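Local coordinates for type I modular polyketide synthase (PDB 6IYT), which is the acyltransferase domain of a salinomycin polyketide synthase module, and probably selects an ethylmalonyl-coenzyme A extender unit and transfers its acyl group, at residues Asp40-Ser48 with Ala74-Ala82. Residues are numbered along the deposited sequence; the frame is centred on the assembly and turned at random.
Sequences DPLVPWIVS and ATDLGYSLA
Trp-45, on strand 43-48, sets the pyrrole edge of its indole against helix 74-82 and illustrates how one side chain can supply the direct hydrogen bond between an edge strand and a helix, with Val-43, Ile-46 and two waters also contributing. Followed outward, it meets the helix from CB along the pyrrole edge to CZ2 and CH2. CB touches Leu-81 CD1 at 3.7 Å, and CG lies almost as near the same methyl. CG stands anti to the carbonyl carbon (chi1 -80°), and with chi2 close to zero CD1 comes to 3.4 Å from Gly-78 CA. The next atom, NE1, donates to Ala-74 O at 3.1 Å in a nearly straight bond (169°), with the oxygen in the ring plane. CE2 lies near Leu-77 CB; further out, Leu-77 CD1 comes obliquely to within 3.5 Å of CZ2 and also touches CH2, while Leu-62 and Val-66 of helix 52-67 pack against the same side chain.

Gly-78 has no side chain, and its CA rests against Pro-44 O as well as the indole where the backbones come nearest, the CA atoms of Trp-45 and Gly-78 being 4.7 Å apart. Ile-46 CD1 reaches Ala-82 CA at 3.9 Å, and Leu-81 CB sits 3.5 Å from Ile-46 O. One water takes the N-H of Ile-46 and donates to Pro-44 O and Gly-78 O; the other donates to Ile-46 O and Leu-81 O.

The strand pairs antiparallel with strand 90-96 in a small three-stranded sheet, consistent with the ketosynthase-acyltransferase linker of modular polyketide synthases. Ala-74 O also accepts from Gly-78 N, the two donors arriving from opposite faces of its carbonyl plane. The buried indole N-H is thus satisfied without costing the helix its own bond, flanked by Leu-77 and Leu-81.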
ATOM      1  N   ASP A  40       2.076  17.537  18.156  1.00 17.77           N
ATOM      2  CA  ASP A  40       1.306  16.968  19.267  1.00 22.18           C
ATOM      3  C   ASP A  40       0.185  16.069  18.738  1.00 19.26           C
ATOM      4  O   ASP A  40      -0.988  16.336  18.957  1.00 19.26           O
ATOM      5  CB  ASP A  40       0.716  18.082  20.122  1.00 25.22           C
ATOM      6  CG  ASP A  40       1.758  18.770  20.972  1.00 35.42           C
ATOM      7  OD1 ASP A  40       2.487  18.065  21.693  1.00 37.44           O
ATOM      8  OD2 ASP A  40       1.868  20.011  20.895  1.00 51.47           O
ATOM      9  N   PRO A  41       0.562  15.008  18.037  1.00 13.76           N
ATOM     10  CA  PRO A  41      -0.389  14.053  17.524  1.00 16.61           C
ATOM     11  C   PRO A  41      -1.056  13.246  18.668  1.00 15.02           C
ATOM     12  O   PRO A  41      -0.554  13.205  19.794  1.00 14.56           O
ATOM     13  CB  PRO A  41       0.486  13.142  16.671  1.00 14.68           C
ATOM     14  CG  PRO A  41       1.776  13.109  17.416  1.00 15.73           C
ATOM     15  CD  PRO A  41       1.937  14.475  18.029  1.00 16.59           C
ATOM     16  N   LEU A  42      -2.062  12.496  18.331  1.00 15.13           N
ATOM     17  CA  LEU A  42      -2.586  11.558  19.252  1.00 14.57           C
ATOM     18  C   LEU A  42      -1.568  10.463  19.554  1.00 12.16           C
ATOM     19  O   LEU A  42      -0.578  10.286  18.832  1.00 10.66           O
ATOM     20  CB  LEU A  42      -3.936  10.984  18.757  1.00 17.97           C
ATOM     21  CG  LEU A  42      -3.962   9.922  17.690  1.00 17.42           C
ATOM     22  CD1 LEU A  42      -5.386   9.459  17.450  1.00 19.64           C
ATOM     23  CD2 LEU A  42      -3.355  10.440  16.414  1.00 23.48           C
ATOM     24  N   VAL A  43      -1.832   9.751  20.643  1.00 10.81           N
ATOM     25  CA  VAL A  43      -0.891   8.836  21.293  1.00 12.09           C
ATOM     26  C   VAL A  43      -1.550   7.437  21.232  1.00  8.48           C
ATOM     27  O   VAL A  43      -2.735   7.349  21.490  1.00  7.56           O
ATOM     28  CB  VAL A  43      -0.826   9.214  22.813  1.00 17.60           C
ATOM     29  CG1 VAL A  43       0.199   8.395  23.534  1.00 23.97           C
ATOM     30  CG2 VAL A  43      -0.596  10.719  22.978  1.00 25.22           C
ATOM     31  N   PRO A  44      -0.744   6.355  21.088  1.00  6.05           N
ATOM     32  CA  PRO A  44      -1.247   5.002  21.349  1.00  6.17           C
ATOM     33  C   PRO A  44      -0.915   4.512  22.741  1.00  5.63           C
ATOM     34  O   PRO A  44       0.183   4.700  23.218  1.00  5.20           O
ATOM     35  CB  PRO A  44      -0.501   4.163  20.317  1.00  6.19           C
ATOM     36  CG  PRO A  44       0.848   4.796  20.261  1.00  6.44           C
ATOM     37  CD  PRO A  44       0.585   6.305  20.445  1.00  5.99           C
ATOM     38  N   TRP A  45      -1.885   3.862  23.384  1.00  6.02           N
ATOM     39  CA  TRP A  45      -1.649   3.095  24.582  1.00  5.91           C
ATOM     40  C   TRP A  45      -1.822   1.613  24.221  1.00  5.79           C
ATOM     41  O   TRP A  45      -2.942   1.186  23.874  1.00  6.11           O
ATOM     42  CB  TRP A  45      -2.687   3.450  25.648  1.00  6.91           C
ATOM     43  CG  TRP A  45      -2.435   4.690  26.390  1.00  7.91           C
ATOM     44  CD1 TRP A  45      -1.434   5.615  26.163  1.00  7.77           C
ATOM     45  CD2 TRP A  45      -3.144   5.138  27.550  1.00  8.57           C
ATOM     46  NE1 TRP A  45      -1.542   6.646  27.064  1.00  8.05           N
ATOM     47  CE2 TRP A  45      -2.577   6.372  27.932  1.00  8.91           C
ATOM     48  CE3 TRP A  45      -4.227   4.619  28.298  1.00 10.30           C
ATOM     49  CZ2 TRP A  45      -3.054   7.102  29.030  1.00  9.83           C
ATOM     50  CZ3 TRP A  45      -4.677   5.320  29.379  1.00 10.23           C
ATOM     51  CH2 TRP A  45      -4.093   6.554  29.745  1.00 11.34           C
ATOM     52  N   ILE A  46      -0.731   0.852  24.234  1.00  5.35           N
ATOM     53  CA  ILE A  46      -0.794  -0.539  23.829  1.00  5.43           C
ATOM     54  C   ILE A  46      -0.897  -1.414  25.072  1.00  5.31           C
ATOM     55  O   ILE A  46      -0.432  -1.029  26.116  1.00  4.94           O
ATOM     56  CB  ILE A  46       0.384  -0.979  22.944  1.00  5.95           C
ATOM     57  CG1 ILE A  46       1.663  -1.075  23.738  1.00  7.01           C
ATOM     58  CG2 ILE A  46       0.559  -0.012  21.777  1.00  6.04           C
ATOM     59  CD1 ILE A  46       2.798  -1.635  22.939  1.00  7.37           C
ATOM     60  N   VAL A  47      -1.769  -2.410  25.002  1.00  5.37           N
ATOM     61  CA  VAL A  47      -2.025  -3.323  26.142  1.00  5.77           C
ATOM     62  C   VAL A  47      -2.028  -4.758  25.642  1.00  5.43           C
ATOM     63  O   VAL A  47      -2.555  -5.038  24.559  1.00  5.07           O
ATOM     64  CB  VAL A  47      -3.413  -3.009  26.782  1.00  6.56           C
ATOM     65  CG1 VAL A  47      -3.549  -3.635  28.153  1.00  7.38           C
ATOM     66  CG2 VAL A  47      -3.623  -1.521  26.877  1.00  7.76           C
ATOM     67  N   SER A  48      -1.527  -5.703  26.453  1.00  4.96           N
ATOM     68  CA  SER A  48      -1.575  -7.094  26.068  1.00  5.05           C
ATOM     69  C   SER A  48      -1.606  -8.002  27.269  1.00  5.35           C
ATOM     70  O   SER A  48      -1.225  -7.605  28.389  1.00  5.49           O
ATOM     71  CB  SER A  48      -0.389  -7.468  25.170  1.00  5.48           C
ATOM     72  OG  SER A  48       0.839  -7.411  25.880  1.00  6.35           O
ATOM     73  N   ALA A  74      -0.379  11.673  29.351  1.00 14.79           N
ATOM     74  CA  ALA A  74      -0.820  10.748  28.333  1.00 16.66           C
ATOM     75  C   ALA A  74       0.364  10.164  27.598  1.00 15.16           C
ATOM     76  O   ALA A  74       0.456   8.942  27.410  1.00 13.74           O
ATOM     77  CB  ALA A  74      -1.758  11.444  27.358  1.00 19.93           C
ATOM     78  N   THR A  75       1.290  11.005  27.167  1.00 14.80           N
ATOM     79  CA  THR A  75       2.342  10.514  26.354  1.00 14.66           C
ATOM     80  C   THR A  75       3.385   9.728  27.172  1.00 13.90           C
ATOM     81  O   THR A  75       3.898   8.693  26.707  1.00 10.16           O
ATOM     82  CB  THR A  75       2.953  11.623  25.455  1.00 21.69           C
ATOM     83  OG1 THR A  75       4.172  12.087  26.012  1.00 30.82           O
ATOM     84  CG2 THR A  75       1.952  12.798  25.299  1.00 19.49           C
ATOM     85  N   ASP A  76       3.583  10.103  28.442  1.00 12.01           N
ATOM     86  CA  ASP A  76       4.453   9.303  29.325  1.00 12.24           C
ATOM     87  C   ASP A  76       3.887   7.869  29.497  1.00 10.12           C
ATOM     88  O   ASP A  76       4.646   6.891  29.563  1.00 10.56           O
ATOM     89  CB  ASP A  76       4.587   9.952  30.717  1.00 13.89           C
ATOM     90  CG  ASP A  76       5.345  11.299  30.695  1.00 17.88           C
ATOM     91  OD1 ASP A  76       6.125  11.549  29.740  1.00 16.22           O
ATOM     92  OD2 ASP A  76       5.300  11.995  31.741  1.00 16.49           O
ATOM     93  N   LEU A  77       2.593   7.768  29.728  1.00  9.83           N
ATOM     94  CA  LEU A  77       1.952   6.424  29.894  1.00  8.95           C
ATOM     95  C   LEU A  77       2.068   5.590  28.625  1.00  9.06           C
ATOM     96  O   LEU A  77       2.422   4.419  28.672  1.00  7.43           O
ATOM     97  CB  LEU A  77       0.501   6.563  30.306  1.00  9.50           C
ATOM     98  CG  LEU A  77       0.295   7.066  31.729  1.00 11.93           C
ATOM     99  CD1 LEU A  77      -1.121   7.599  31.925  1.00 12.95           C
ATOM    100  CD2 LEU A  77       0.579   5.936  32.690  1.00 11.90           C
ATOM    101  N   GLY A  78       1.858   6.218  27.486  1.00  8.15           N
ATOM    102  CA  GLY A  78       1.984   5.501  26.209  1.00  8.03           C
ATOM    103  C   GLY A  78       3.409   5.001  26.008  1.00  7.71           C
ATOM    104  O   GLY A  78       3.636   3.851  25.641  1.00  7.56           O
ATOM    105  N   TYR A  79       4.380   5.879  26.245  1.00  9.31           N
ATOM    106  CA  TYR A  79       5.766   5.505  26.157  1.00 10.24           C
ATOM    107  C   TYR A  79       6.087   4.344  27.095  1.00  8.35           C
ATOM    108  O   TYR A  79       6.725   3.375  26.702  1.00  9.04           O
ATOM    109  CB  TYR A  79       6.677   6.690  26.473  1.00 12.28           C
ATOM    110  CG  TYR A  79       8.126   6.287  26.507  1.00 14.86           C
ATOM    111  CD1 TYR A  79       8.822   5.981  25.322  1.00 18.52           C
ATOM    112  CD2 TYR A  79       8.771   6.092  27.709  1.00 19.88           C
ATOM    113  CE1 TYR A  79      10.125   5.502  25.362  1.00 19.64           C
ATOM    114  CE2 TYR A  79      10.083   5.657  27.755  1.00 21.83           C
ATOM    115  CZ  TYR A  79      10.743   5.331  26.593  1.00 24.81           C
ATOM    116  OH  TYR A  79      12.025   4.853  26.665  1.00 31.44           O
ATOM    117  N   SER A  80       5.552   4.394  28.293  1.00  8.61           N
ATOM    118  CA  SER A  80       5.871   3.383  29.295  1.00  9.28           C
ATOM    119  C   SER A  80       5.252   2.007  28.944  1.00  9.50           C
ATOM    120  O   SER A  80       5.884   0.964  29.096  1.00 10.31           O
ATOM    121  CB  SER A  80       5.402   3.847  30.670  1.00 11.51           C
ATOM    122  OG  SER A  80       6.055   5.061  31.039  1.00 12.25           O
ATOM    123  N   LEU A  81       4.025   2.031  28.468  1.00  9.62           N
ATOM    124  CA  LEU A  81       3.364   0.821  28.001  1.00  9.49           C
ATOM    125  C   LEU A  81       4.159   0.187  26.859  1.00 11.80           C
ATOM    126  O   LEU A  81       4.201  -1.027  26.736  1.00 13.76           O
ATOM    127  CB  LEU A  81       1.965   1.145  27.530  1.00  8.44           C
ATOM    128  CG  LEU A  81       0.970   1.454  28.643  1.00  8.82           C
ATOM    129  CD1 LEU A  81      -0.229   2.133  28.071  1.00  9.47           C
ATOM    130  CD2 LEU A  81       0.559   0.183  29.411  1.00  8.55           C
ATOM    131  N   ALA A  82       4.733   1.023  25.990  1.00  9.38           N
ATOM    132  CA  ALA A  82       5.492   0.526  24.842  1.00  9.76           C
ATOM    133  C   ALA A  82       6.864  -0.009  25.259  1.00 13.57           C
ATOM    134  O   ALA A  82       7.371  -0.935  24.656  1.00 15.84           O
ATOM    135  CB  ALA A  82       5.645   1.623  23.795  1.00 10.99           C
TER
HETATM  136  O   HOH W   1       1.747   2.576  24.142  1.00  5.85           O
HETATM  137  O   HOH W   2       1.695  -2.727  27.155  1.00 10.10           O